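Local coordinates for BH2621 protein (Bacillus halodurans, PDB 2QML), which is probably an N-acyltransferase of the GNAT superfamily, perhaps moving a fatty acyl group onto a lysine amino group in siderophore biosynthesis, at residues Phe11-Phe24 against Ile123-Phe135. Numbering follows the deposited sequence.
Sequences FEVFDHVVNKKLSF and IYPLLLAIMQQKF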
loop_
_atom_site.group_PDB
_atom_site.type_symbol
_atom_site.label_atom_id
_atom_site.label_comp_id
_atom_site.label_asym_id
_atom_site.label_seq_id
_atom_site.Cartn_x
_atom_site.Cartn_y
_atom_site.Cartn_z
ATOM N N PHE A 11 9.499 -6.894 7.864
ATOM C CA PHE A 11 10.746 -6.165 7.938
ATOM C C PHE A 11 10.667 -5.029 8.924
ATOM O O PHE A 11 9.592 -4.603 9.303
ATOM C CB PHE A 11 11.179 -5.667 6.542
ATOM C CG PHE A 11 10.231 -4.709 5.901
ATOM C CD1 PHE A 11 9.183 -5.155 5.123
ATOM C CD2 PHE A 11 10.380 -3.338 6.104
ATOM C CE1 PHE A 11 8.303 -4.208 4.500
ATOM C CE2 PHE A 11 9.507 -2.428 5.503
ATOM C CZ PHE A 11 8.502 -2.854 4.739
ATOM N N GLU A 12 11.818 -4.587 9.378
ATOM C CA GLU A 12 11.945 -3.446 10.266
ATOM C C GLU A 12 13.141 -2.605 9.818
ATOM O O GLU A 12 14.262 -3.110 9.648
ATOM C CB GLU A 12 12.053 -3.851 11.725
ATOM C CG GLU A 12 12.336 -2.638 12.629
ATOM C CD GLU A 12 12.489 -2.961 14.078
ATOM O OE1 GLU A 12 12.258 -4.125 14.486
ATOM O OE2 GLU A 12 12.941 -2.033 14.811
ATOM N N VAL A 13 12.913 -1.308 9.642
ATOM C CA VAL A 13 13.981 -0.387 9.239
ATOM C C VAL A 13 13.931 0.869 10.079
ATOM O O VAL A 13 12.901 1.232 10.657
ATOM C CB VAL A 13 13.915 -0.007 7.741
ATOM C CG1 VAL A 13 14.038 -1.280 6.870
ATOM C CG2 VAL A 13 12.617 0.822 7.400
ATOM N N PHE A 14 15.072 1.528 10.174
ATOM C CA PHE A 14 15.132 2.849 10.754
ATOM C C PHE A 14 14.991 3.838 9.611
ATOM O O PHE A 14 15.510 3.606 8.518
ATOM C CB PHE A 14 16.446 3.103 11.455
ATOM C CG PHE A 14 16.463 4.385 12.216
ATOM C CD1 PHE A 14 15.730 4.516 13.368
ATOM C CD2 PHE A 14 17.231 5.448 11.794
ATOM C CE1 PHE A 14 15.749 5.677 14.071
ATOM C CE2 PHE A 14 17.284 6.631 12.514
ATOM C CZ PHE A 14 16.531 6.747 13.654
ATOM N N ASP A 15 14.238 4.905 9.826
ATOM C CA ASP A 15 14.226 6.005 8.847
ATOM C C ASP A 15 14.780 7.256 9.514
ATOM O O ASP A 15 14.171 7.824 10.417
ATOM C CB ASP A 15 12.859 6.259 8.263
ATOM C CG ASP A 15 12.927 7.276 7.161
ATOM O OD1 ASP A 15 12.926 8.480 7.463
ATOM O OD2 ASP A 15 13.081 6.878 6.000
ATOM N N HIS A 16 15.950 7.671 9.058
ATOM C CA HIS A 16 16.673 8.759 9.688
ATOM C C HIS A 16 16.037 10.110 9.344
ATOM O O HIS A 16 16.260 11.050 10.071
ATOM C CB HIS A 16 18.178 8.744 9.338
ATOM C CG HIS A 16 18.506 9.288 7.980
ATOM N ND1 HIS A 16 18.788 10.617 7.770
ATOM C CD2 HIS A 16 18.573 8.696 6.759
ATOM C CE1 HIS A 16 19.003 10.822 6.484
ATOM N NE2 HIS A 16 18.902 9.671 5.850
ATOM N N VAL A 17 15.253 10.198 8.281
ATOM C CA VAL A 17 14.614 11.444 7.898
ATOM C C VAL A 17 13.530 11.852 8.917
ATOM O O VAL A 17 13.521 13.024 9.347
ATOM C CB VAL A 17 14.071 11.398 6.443
ATOM C CG1 VAL A 17 13.368 12.713 6.106
ATOM C CG2 VAL A 17 15.210 11.116 5.475
ATOM N N VAL A 18 12.642 10.936 9.286
ATOM C CA VAL A 18 11.613 11.193 10.289
ATOM C C VAL A 18 12.057 10.750 11.700
ATOM O O VAL A 18 11.357 10.999 12.689
ATOM C CB VAL A 18 10.255 10.553 9.908
ATOM C CG1 VAL A 18 9.723 11.181 8.590
ATOM C CG2 VAL A 18 10.306 9.030 9.804
ATOM N N ASN A 19 13.222 10.111 11.769
ATOM C CA ASN A 19 13.814 9.600 13.001
ATOM C C ASN A 19 12.847 8.633 13.726
ATOM O O ASN A 19 12.478 8.824 14.891
ATOM C CB ASN A 19 14.223 10.780 13.886
ATOM C CG ASN A 19 15.217 10.411 14.909
ATOM O OD1 ASN A 19 16.277 9.859 14.586
ATOM N ND2 ASN A 19 14.932 10.775 16.161
ATOM N N LYS A 20 12.395 7.631 12.998
ATOM C CA LYS A 20 11.481 6.646 13.513
ATOM C C LYS A 20 11.873 5.248 13.067
ATOM O O LYS A 20 12.528 5.059 12.038
ATOM C CB LYS A 20 10.084 6.859 12.953
ATOM C CG LYS A 20 9.439 8.188 13.151
ATOM C CD LYS A 20 9.126 8.453 14.572
ATOM C CE LYS A 20 8.479 9.813 14.649
ATOM N NZ LYS A 20 8.307 10.132 16.057
ATOM N N LYS A 21 11.446 4.268 13.862
ATOM C CA LYS A 21 11.534 2.851 13.541
ATOM C C LYS A 21 10.262 2.505 12.778
ATOM O O LYS A 21 9.168 2.775 13.275
ATOM C CB LYS A 21 11.636 2.058 14.850
ATOM C CG LYS A 21 11.397 0.602 14.819
ATOM C CD LYS A 21 11.290 0.040 16.284
ATOM C CE LYS A 21 12.348 0.645 17.212
ATOM N NZ LYS A 21 12.429 -0.095 18.550
ATOM N N LEU A 22 10.418 1.948 11.584
ATOM C CA LEU A 22 9.303 1.500 10.768
ATOM C C LEU A 22 9.307 -0.011 10.789
ATOM O O LEU A 22 10.314 -0.653 10.509
ATOM C CB LEU A 22 9.450 1.952 9.328
ATOM C CG LEU A 22 9.804 3.425 9.090
ATOM C CD1 LEU A 22 9.781 3.690 7.586
ATOM C CD2 LEU A 22 8.893 4.338 9.866
ATOM N N SER A 23 8.181 -0.589 11.132
ATOM C CA SER A 23 8.121 -2.050 11.093
ATOM C C SER A 23 6.803 -2.544 10.505
ATOM O O SER A 23 5.716 -2.000 10.728
ATOM C CB SER A 23 8.370 -2.671 12.428
ATOM O OG SER A 23 7.543 -2.189 13.410
ATOM N N PHE A 24 6.971 -3.570 9.700
ATOM C CA PHE A 24 5.873 -4.188 8.944
ATOM C C PHE A 24 5.787 -5.668 9.254
ATOM O O PHE A 24 6.789 -6.395 9.160
ATOM C CB PHE A 24 6.113 -4.023 7.458
ATOM C CG PHE A 24 5.891 -2.638 6.931
ATOM C CD1 PHE A 24 6.839 -1.650 7.150
ATOM C CD2 PHE A 24 4.806 -2.343 6.144
ATOM C CE1 PHE A 24 6.678 -0.355 6.616
ATOM C CE2 PHE A 24 4.619 -1.038 5.619
ATOM C CZ PHE A 24 5.540 -0.064 5.874
ATOM N N ILE A 123 3.155 9.004 5.634
ATOM C CA ILE A 123 2.985 8.071 4.517
ATOM C C ILE A 123 4.245 7.906 3.670
ATOM O O ILE A 123 4.482 6.810 3.158
ATOM C CB ILE A 123 1.793 8.523 3.611
ATOM C CG1 ILE A 123 1.407 7.466 2.576
ATOM C CG2 ILE A 123 2.141 9.841 2.898
ATOM C CD1 ILE A 123 1.116 6.110 3.125
ATOM N N TYR A 124 5.053 8.948 3.498
ATOM C CA TYR A 124 6.247 8.839 2.638
ATOM C C TYR A 124 7.274 7.828 3.094
ATOM O O TYR A 124 7.588 6.907 2.335
ATOM C CB TYR A 124 6.901 10.210 2.474
ATOM C CG TYR A 124 6.091 11.127 1.649
ATOM C CD1 TYR A 124 6.059 10.978 0.270
ATOM C CD2 TYR A 124 5.336 12.135 2.235
ATOM C CE1 TYR A 124 5.296 11.806 -0.502
ATOM C CE2 TYR A 124 4.578 12.989 1.451
ATOM C CZ TYR A 124 4.571 12.800 0.082
ATOM O OH TYR A 124 3.818 13.646 -0.715
ATOM N N PRO A 125 7.796 7.938 4.324
ATOM C CA PRO A 125 8.783 6.914 4.729
ATOM C C PRO A 125 8.217 5.482 4.734
ATOM O O PRO A 125 8.935 4.517 4.428
ATOM C CB PRO A 125 9.212 7.375 6.142
ATOM C CG PRO A 125 8.109 8.263 6.628
ATOM C CD PRO A 125 7.637 8.965 5.370
ATOM N N LEU A 126 6.946 5.336 5.087
ATOM C CA LEU A 126 6.314 4.018 5.103
ATOM C C LEU A 126 6.185 3.437 3.704
ATOM O O LEU A 126 6.571 2.294 3.457
ATOM C CB LEU A 126 4.953 4.084 5.738
ATOM C CG LEU A 126 4.916 4.262 7.246
ATOM C CD1 LEU A 126 3.517 4.759 7.704
ATOM C CD2 LEU A 126 5.370 2.965 7.971
ATOM N N LEU A 127 5.618 4.216 2.790
ATOM C CA LEU A 127 5.466 3.766 1.422
ATOM C C LEU A 127 6.825 3.489 0.766
ATOM O O LEU A 127 6.961 2.461 0.084
ATOM C CB LEU A 127 4.646 4.785 0.625
ATOM C CG LEU A 127 4.457 4.424 -0.835
ATOM C CD1 LEU A 127 3.660 3.125 -1.074
ATOM C CD2 LEU A 127 3.791 5.667 -1.620
ATOM N N LEU A 128 7.811 4.353 0.968
ATOM C CA LEU A 128 9.125 4.142 0.387
ATOM C C LEU A 128 9.717 2.855 0.913
ATOM O O LEU A 128 10.312 2.099 0.143
ATOM C CB LEU A 128 10.016 5.337 0.671
ATOM C CG LEU A 128 9.672 6.635 -0.065
ATOM C CD1 LEU A 128 10.528 7.742 0.487
ATOM C CD2 LEU A 128 9.862 6.551 -1.536
ATOM N N ALA A 129 9.542 2.576 2.209
ATOM C CA ALA A 129 10.091 1.331 2.793
ATOM C C ALA A 129 9.490 0.051 2.197
ATOM O O ALA A 129 10.210 -0.890 1.805
ATOM C CB ALA A 129 9.947 1.334 4.354
ATOM N N ILE A 130 8.172 -0.015 2.134
ATOM C CA ILE A 130 7.512 -1.204 1.608
ATOM C C ILE A 130 7.776 -1.341 0.109
ATOM O O ILE A 130 7.944 -2.472 -0.359
ATOM C CB ILE A 130 6.031 -1.243 1.984
ATOM C CG1 ILE A 130 5.474 -2.659 1.740
ATOM C CG2 ILE A 130 5.214 -0.131 1.255
ATOM C CD1 ILE A 130 4.047 -2.947 2.242
HETATM N N MSE A 131 7.807 -0.233 -0.638
HETATM C CA MSE A 131 8.151 -0.307 -2.067
HETATM C C MSE A 131 9.544 -0.893 -2.262
HETATM O O MSE A 131 9.746 -1.754 -3.114
HETATM C CB MSE A 131 8.080 1.053 -2.736
HETATM C CG MSE A 131 6.664 1.546 -2.903
HETATM SE SE MSE A 131 6.647 3.329 -3.682
HETATM C CE MSE A 131 7.283 2.786 -5.468
ATOM N N GLN A 132 10.499 -0.420 -1.476
ATOM C CA GLN A 132 11.851 -0.917 -1.554
ATOM C C GLN A 132 11.881 -2.437 -1.334
ATOM O O GLN A 132 12.520 -3.167 -2.096
ATOM C CB GLN A 132 12.754 -0.165 -0.549
ATOM C CG GLN A 132 14.226 -0.497 -0.661
ATOM C CD GLN A 132 14.799 -0.142 -2.019
ATOM O OE1 GLN A 132 14.493 -0.764 -3.062
ATOM N NE2 GLN A 132 15.632 0.891 -2.026
ATOM N N GLN A 133 11.152 -2.933 -0.350
ATOM C CA GLN A 133 11.189 -4.374 -0.078
ATOM C C GLN A 133 10.425 -5.206 -1.141
ATOM O O GLN A 133 10.752 -6.344 -1.415
ATOM C CB GLN A 133 10.713 -4.681 1.353
ATOM C CG GLN A 133 11.395 -3.855 2.509
ATOM C CD GLN A 133 12.868 -3.359 2.245
ATOM O OE1 GLN A 133 13.779 -4.110 1.793
ATOM N NE2 GLN A 133 13.074 -2.099 2.568
ATOM N N LYS A 134 9.410 -4.633 -1.765
ATOM C CA LYS A 134 8.743 -5.271 -2.881
ATOM C C LYS A 134 9.659 -5.321 -4.106
ATOM O O LYS A 134 9.680 -6.325 -4.818
ATOM C CB LYS A 134 7.452 -4.549 -3.200
ATOM C CG LYS A 134 6.311 -4.794 -2.192
ATOM C CD LYS A 134 5.145 -3.803 -2.281
ATOM C CE LYS A 134 4.437 -3.828 -3.599
ATOM N NZ LYS A 134 3.812 -5.097 -3.884
ATOM N N PHE A 135 10.421 -4.255 -4.342
ATOM C CA PHE A 135 11.349 -4.199 -5.493
ATOM C C PHE A 135 12.550 -5.129 -5.357
ATOM O O PHE A 135 13.295 -5.324 -6.332
ATOM C CB PHE A 135 11.831 -2.767 -5.745
ATOM C CG PHE A 135 10.917 -1.949 -6.653
ATOM C CD1 PHE A 135 10.586 -2.401 -7.925
ATOM C CD2 PHE A 135 10.505 -0.689 -6.262
ATOM C CE1 PHE A 135 9.814 -1.617 -8.765
ATOM C CE2 PHE A 135 9.725 0.101 -7.097
ATOM C CZ PHE A 135 9.428 -0.368 -8.360
HETATM O O HOH W 1 11.688 4.672 4.629
#
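F24, L22 and F11 of the N-terminal beta hairpin pack against helix 123-135. This is part of the alpha/beta core of a GNAT acetyltransferase fold. Strands 11-15 and 20-24 form the hairpin at one edge of the central sheet, and the helix lies across one face of both. The axis of strand 20-24 passes 9.5 Å from that of the helix.

The tight part is apolar and buried. F24 sends its ring tip between L126 and I130, with CZ 3.7 Å from L126 CD2. CE2 of the same ring reaches I130 CB, and W85 of strand 80-89 meets F24 from outside the pair. L22 presses CD1 onto the helix backbone, 3.4 Å from P125 O. The A129 methyl is touched by F11, V13, L22 and F24 alike.

F11 is sandwiched. CB of F24 sits over one ring face, toward the rim. Q133, in the one of its two modelled conformers described here, lies over the other. Its CG makes a CH-pi contact, 3.5 Å from the ring centroid and 4° off the normal.

The looser side is at V13 and Q133, which are both partly exposed. V13 reaches A129 CB with CG2 at 4.1 Å.

The turn end is different again, with a buried, water-bridged polar site beside P125. V18 straddles P125 CG with both methyls. No direct hydrogen bond joins hairpin and helix; a water bridges them instead. D15 OD1 accepts from V18 N in an Asx motif, while OD2 has a salt bridge to K194 and a hydrogen bond from W193. The bridging water donates to D15 OD2 at 2.9 Å and to P125 O at 2.8 Å.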